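Local coordinates for luciferase-like monooxygenase (Streptomyces bottropensis, PDB 7BIP), which probably acts as a luciferase-like monooxygenase in the biosynthesis of the aromatic polyketide rishirilide, at residues E24-F37 against F332-E344. Residues are numbered along the deposited sequence; the frame is centred on the assembly and turned at random.
Sequences ESLRLAELADELGF and FEESARTMRLFAE
Helix 24-35 and helix 332-344 run nearly parallel, 11° apart with axes 10.5 Å from each other, Leu28 level with Ala336 and Leu35 with Ala343. Met339 is the central knob, seated among Leu28, Leu31, Ala32 and Leu35; its chain bends at the last torsion (chi3 65°), turning CE against the backbone of helix 24-35, 3.4 Å from Leu28 O. Leu28 returns the knob, its CD2 lying 3.8 Å from Met339 SD and 3.6 Å from Phe332 CE1. One face of the Phe332 ring rests on Ala336 of its own helix, while Arg27 CG comes within 3.5 Å of Phe332 CZ. Beyond that methylene, in the plane of its guanidinium, Arg27 NH1 makes salt bridges to Glu30 OE1 (3.0 Å) and Glu34 OE2, reaching the latter from above its carboxylate plane. A methionine here would probably still brush the Phe332 ring but leave Glu34 without this cation, and Glu30 with Arg67 alone of its two arginines. At the start of helix 332-344, a water links Glu24 OE2 to Phe332 N; Gln20 and Lys16 also hold that carboxylate. Past the Schellman turn at Gly36, the Phe37 ring directs its edge at Met339 O. No direct hydrogen bond joins the segments: apolar interlocking unites the helices that follow neighbouring strands 2-6 and 320-324, where the TIM barrel closes, with the Arg27, Glu30 and Glu34 charges gathered at one flank.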
# COMPACT_ATOMS: atom_id res chain seq x y z
N GLU A 24 11.15 1.95 -13.38
CA GLU A 24 10.68 2.45 -14.67
C GLU A 24 9.23 2.90 -14.59
O GLU A 24 8.87 3.94 -15.14
CB GLU A 24 10.87 1.37 -15.74
CG GLU A 24 12.34 1.15 -16.08
CD GLU A 24 12.55 0.05 -17.10
OE1 GLU A 24 11.56 -0.56 -17.53
OE2 GLU A 24 13.72 -0.20 -17.46
N SER A 25 8.38 2.13 -13.89
CA SER A 25 6.98 2.51 -13.81
C SER A 25 6.80 3.82 -13.05
O SER A 25 5.95 4.64 -13.41
CB SER A 25 6.17 1.40 -13.16
OG SER A 25 5.90 0.39 -14.12
N LEU A 26 7.55 4.01 -11.96
CA LEU A 26 7.44 5.28 -11.24
C LEU A 26 7.92 6.45 -12.10
O LEU A 26 7.36 7.55 -12.03
CB LEU A 26 8.21 5.23 -9.92
CG LEU A 26 7.56 4.39 -8.83
CD1 LEU A 26 8.50 4.19 -7.65
CD2 LEU A 26 6.24 5.02 -8.35
N ARG A 27 8.94 6.23 -12.93
CA ARG A 27 9.39 7.31 -13.81
C ARG A 27 8.35 7.62 -14.88
O ARG A 27 8.18 8.79 -15.25
CB ARG A 27 10.74 6.94 -14.44
CG ARG A 27 11.30 7.97 -15.41
CD ARG A 27 11.34 9.37 -14.81
NE ARG A 27 11.56 10.39 -15.85
CZ ARG A 27 11.17 11.65 -15.75
NH1 ARG A 27 10.55 12.07 -14.66
NH2 ARG A 27 11.41 12.50 -16.75
N LEU A 28 7.64 6.60 -15.39
CA LEU A 28 6.56 6.86 -16.33
C LEU A 28 5.41 7.61 -15.67
O LEU A 28 4.76 8.46 -16.30
CB LEU A 28 6.06 5.55 -16.95
CG LEU A 28 7.10 4.84 -17.83
CD1 LEU A 28 6.65 3.43 -18.16
CD2 LEU A 28 7.37 5.61 -19.12
N ALA A 29 5.13 7.29 -14.40
CA ALA A 29 4.15 8.07 -13.65
C ALA A 29 4.58 9.53 -13.53
O ALA A 29 3.75 10.45 -13.69
CB ALA A 29 3.95 7.45 -12.27
N GLU A 30 5.87 9.78 -13.27
CA GLU A 30 6.39 11.15 -13.25
C GLU A 30 6.24 11.82 -14.62
O GLU A 30 5.88 12.99 -14.71
CB GLU A 30 7.86 11.14 -12.84
CG GLU A 30 8.10 10.80 -11.36
CD GLU A 30 9.57 10.56 -11.04
OE1 GLU A 30 10.41 10.68 -11.95
OE2 GLU A 30 9.91 10.25 -9.87
N LEU A 31 6.54 11.08 -15.69
CA LEU A 31 6.39 11.64 -17.03
C LEU A 31 4.93 11.95 -17.34
O LEU A 31 4.62 12.96 -17.98
CB LEU A 31 6.99 10.69 -18.05
CG LEU A 31 7.17 11.25 -19.46
CD1 LEU A 31 8.24 12.35 -19.47
CD2 LEU A 31 7.54 10.14 -20.43
N ALA A 32 4.00 11.09 -16.89
CA ALA A 32 2.58 11.41 -17.04
C ALA A 32 2.25 12.74 -16.37
O ALA A 32 1.54 13.59 -16.94
CB ALA A 32 1.73 10.28 -16.43
N ASP A 33 2.75 12.94 -15.16
CA ASP A 33 2.59 14.20 -14.44
C ASP A 33 3.14 15.38 -15.24
O ASP A 33 2.45 16.38 -15.46
CB ASP A 33 3.29 14.09 -13.08
CG ASP A 33 2.70 14.99 -12.01
OD1 ASP A 33 1.47 15.17 -11.99
OD2 ASP A 33 3.49 15.49 -11.18
N GLU A 34 4.38 15.26 -15.71
CA GLU A 34 5.05 16.37 -16.38
C GLU A 34 4.38 16.72 -17.70
O GLU A 34 4.25 17.90 -18.04
CB GLU A 34 6.52 16.02 -16.61
CG GLU A 34 7.32 15.77 -15.34
CD GLU A 34 8.63 15.04 -15.60
OE1 GLU A 34 8.99 14.85 -16.79
OE2 GLU A 34 9.31 14.65 -14.62
N LEU A 35 3.95 15.70 -18.45
CA LEU A 35 3.44 15.92 -19.80
C LEU A 35 1.96 16.31 -19.83
O LEU A 35 1.47 16.66 -20.91
CB LEU A 35 3.65 14.67 -20.66
CG LEU A 35 5.10 14.29 -20.98
CD1 LEU A 35 5.15 12.99 -21.78
CD2 LEU A 35 5.79 15.42 -21.74
N GLY A 36 1.26 16.25 -18.71
CA GLY A 36 -0.12 16.70 -18.67
C GLY A 36 -1.17 15.63 -18.89
O GLY A 36 -2.30 15.97 -19.24
N PHE A 37 -0.82 14.36 -18.71
CA PHE A 37 -1.80 13.29 -18.78
C PHE A 37 -2.77 13.37 -17.61
O PHE A 37 -2.50 14.00 -16.58
CB PHE A 37 -1.10 11.93 -18.81
CG PHE A 37 -0.46 11.62 -20.14
CD1 PHE A 37 -1.19 10.98 -21.13
CD2 PHE A 37 0.85 12.00 -20.42
CE1 PHE A 37 -0.62 10.69 -22.37
CE2 PHE A 37 1.43 11.71 -21.67
CZ PHE A 37 0.68 11.06 -22.64
N PHE A 332 12.08 0.88 -21.38
CA PHE A 332 11.49 2.10 -20.84
C PHE A 332 11.48 3.21 -21.88
O PHE A 332 10.51 3.96 -22.00
CB PHE A 332 12.26 2.52 -19.58
CG PHE A 332 12.06 3.97 -19.22
CD1 PHE A 332 10.99 4.35 -18.43
CD2 PHE A 332 12.94 4.94 -19.68
CE1 PHE A 332 10.80 5.69 -18.11
CE2 PHE A 332 12.74 6.28 -19.37
CZ PHE A 332 11.68 6.65 -18.58
N GLU A 333 12.56 3.32 -22.67
CA GLU A 333 12.67 4.44 -23.61
C GLU A 333 11.55 4.40 -24.65
O GLU A 333 11.14 5.46 -25.15
CB GLU A 333 14.05 4.42 -24.29
CG GLU A 333 15.22 4.72 -23.36
CD GLU A 333 15.57 3.56 -22.42
OE1 GLU A 333 15.10 2.42 -22.65
OE2 GLU A 333 16.32 3.80 -21.45
N GLU A 334 11.06 3.21 -24.97
CA GLU A 334 9.97 3.07 -25.94
C GLU A 334 8.63 3.45 -25.31
O GLU A 334 7.81 4.11 -25.95
CB GLU A 334 9.93 1.64 -26.49
CG GLU A 334 11.04 1.40 -27.54
CD GLU A 334 11.14 -0.04 -28.01
OE1 GLU A 334 10.11 -0.73 -28.11
OE2 GLU A 334 12.28 -0.47 -28.28
N SER A 335 8.40 3.05 -24.06
CA SER A 335 7.22 3.53 -23.36
C SER A 335 7.23 5.05 -23.24
O SER A 335 6.21 5.72 -23.43
CB SER A 335 7.14 2.90 -21.97
OG SER A 335 7.13 1.48 -22.08
N ALA A 336 8.39 5.61 -22.92
CA ALA A 336 8.49 7.06 -22.76
C ALA A 336 8.29 7.77 -24.10
O ALA A 336 7.66 8.83 -24.15
CB ALA A 336 9.85 7.41 -22.15
N ARG A 337 8.82 7.20 -25.18
CA ARG A 337 8.61 7.77 -26.51
C ARG A 337 7.13 7.80 -26.86
O ARG A 337 6.63 8.81 -27.38
CB ARG A 337 9.39 6.98 -27.57
CG ARG A 337 9.07 7.43 -29.00
CD ARG A 337 9.95 6.72 -30.03
NE ARG A 337 9.63 5.31 -30.12
CZ ARG A 337 10.21 4.47 -30.97
NH1 ARG A 337 11.16 4.92 -31.80
NH2 ARG A 337 9.85 3.20 -30.99
N THR A 338 6.41 6.71 -26.58
CA THR A 338 4.97 6.68 -26.81
C THR A 338 4.29 7.82 -26.08
O THR A 338 3.46 8.53 -26.66
CB THR A 338 4.39 5.34 -26.34
OG1 THR A 338 4.82 4.29 -27.21
CG2 THR A 338 2.85 5.38 -26.34
N MET A 339 4.64 8.02 -24.81
CA MET A 339 3.99 9.07 -24.04
C MET A 339 4.36 10.45 -24.57
O MET A 339 3.49 11.33 -24.67
CB MET A 339 4.34 8.94 -22.56
CG MET A 339 3.70 7.72 -21.92
SD MET A 339 4.32 7.49 -20.25
CE MET A 339 3.69 8.96 -19.45
N ARG A 340 5.63 10.66 -24.93
CA ARG A 340 6.06 11.96 -25.44
C ARG A 340 5.39 12.28 -26.77
O ARG A 340 4.97 13.43 -26.99
CB ARG A 340 7.58 12.01 -25.56
CG ARG A 340 8.28 12.03 -24.21
CD ARG A 340 9.72 12.51 -24.30
NE ARG A 340 10.30 12.64 -22.96
CZ ARG A 340 11.09 11.74 -22.40
NH1 ARG A 340 11.42 10.63 -23.07
NH2 ARG A 340 11.57 11.93 -21.18
N LEU A 341 5.27 11.30 -27.66
CA LEU A 341 4.62 11.56 -28.94
C LEU A 341 3.13 11.84 -28.75
O LEU A 341 2.57 12.72 -29.41
CB LEU A 341 4.83 10.37 -29.89
CG LEU A 341 6.23 10.23 -30.49
CD1 LEU A 341 6.35 8.89 -31.25
CD2 LEU A 341 6.58 11.40 -31.41
N PHE A 342 2.48 11.10 -27.85
CA PHE A 342 1.08 11.34 -27.59
C PHE A 342 0.88 12.74 -27.02
O PHE A 342 -0.04 13.45 -27.41
CB PHE A 342 0.52 10.29 -26.63
CG PHE A 342 -0.98 10.19 -26.65
CD1 PHE A 342 -1.61 9.18 -27.36
CD2 PHE A 342 -1.76 11.10 -25.96
CE1 PHE A 342 -2.99 9.09 -27.39
CE2 PHE A 342 -3.15 11.00 -25.98
CZ PHE A 342 -3.75 10.01 -26.70
N ALA A 343 1.75 13.14 -26.09
CA ALA A 343 1.60 14.45 -25.46
C ALA A 343 1.80 15.58 -26.46
O ALA A 343 1.09 16.59 -26.42
CB ALA A 343 2.58 14.57 -24.29
N GLU A 344 2.77 15.44 -27.36
CA GLU A 344 3.06 16.52 -28.30
C GLU A 344 2.02 16.62 -29.41
O GLU A 344 1.63 17.73 -29.81
CB GLU A 344 4.45 16.33 -28.90
CG GLU A 344 4.93 17.53 -29.71
CD GLU A 344 6.25 17.28 -30.43
OE1 GLU A 344 6.61 16.10 -30.62
OE2 GLU A 344 6.92 18.27 -30.80
O HOH W 1 14.08 -0.59 -20.02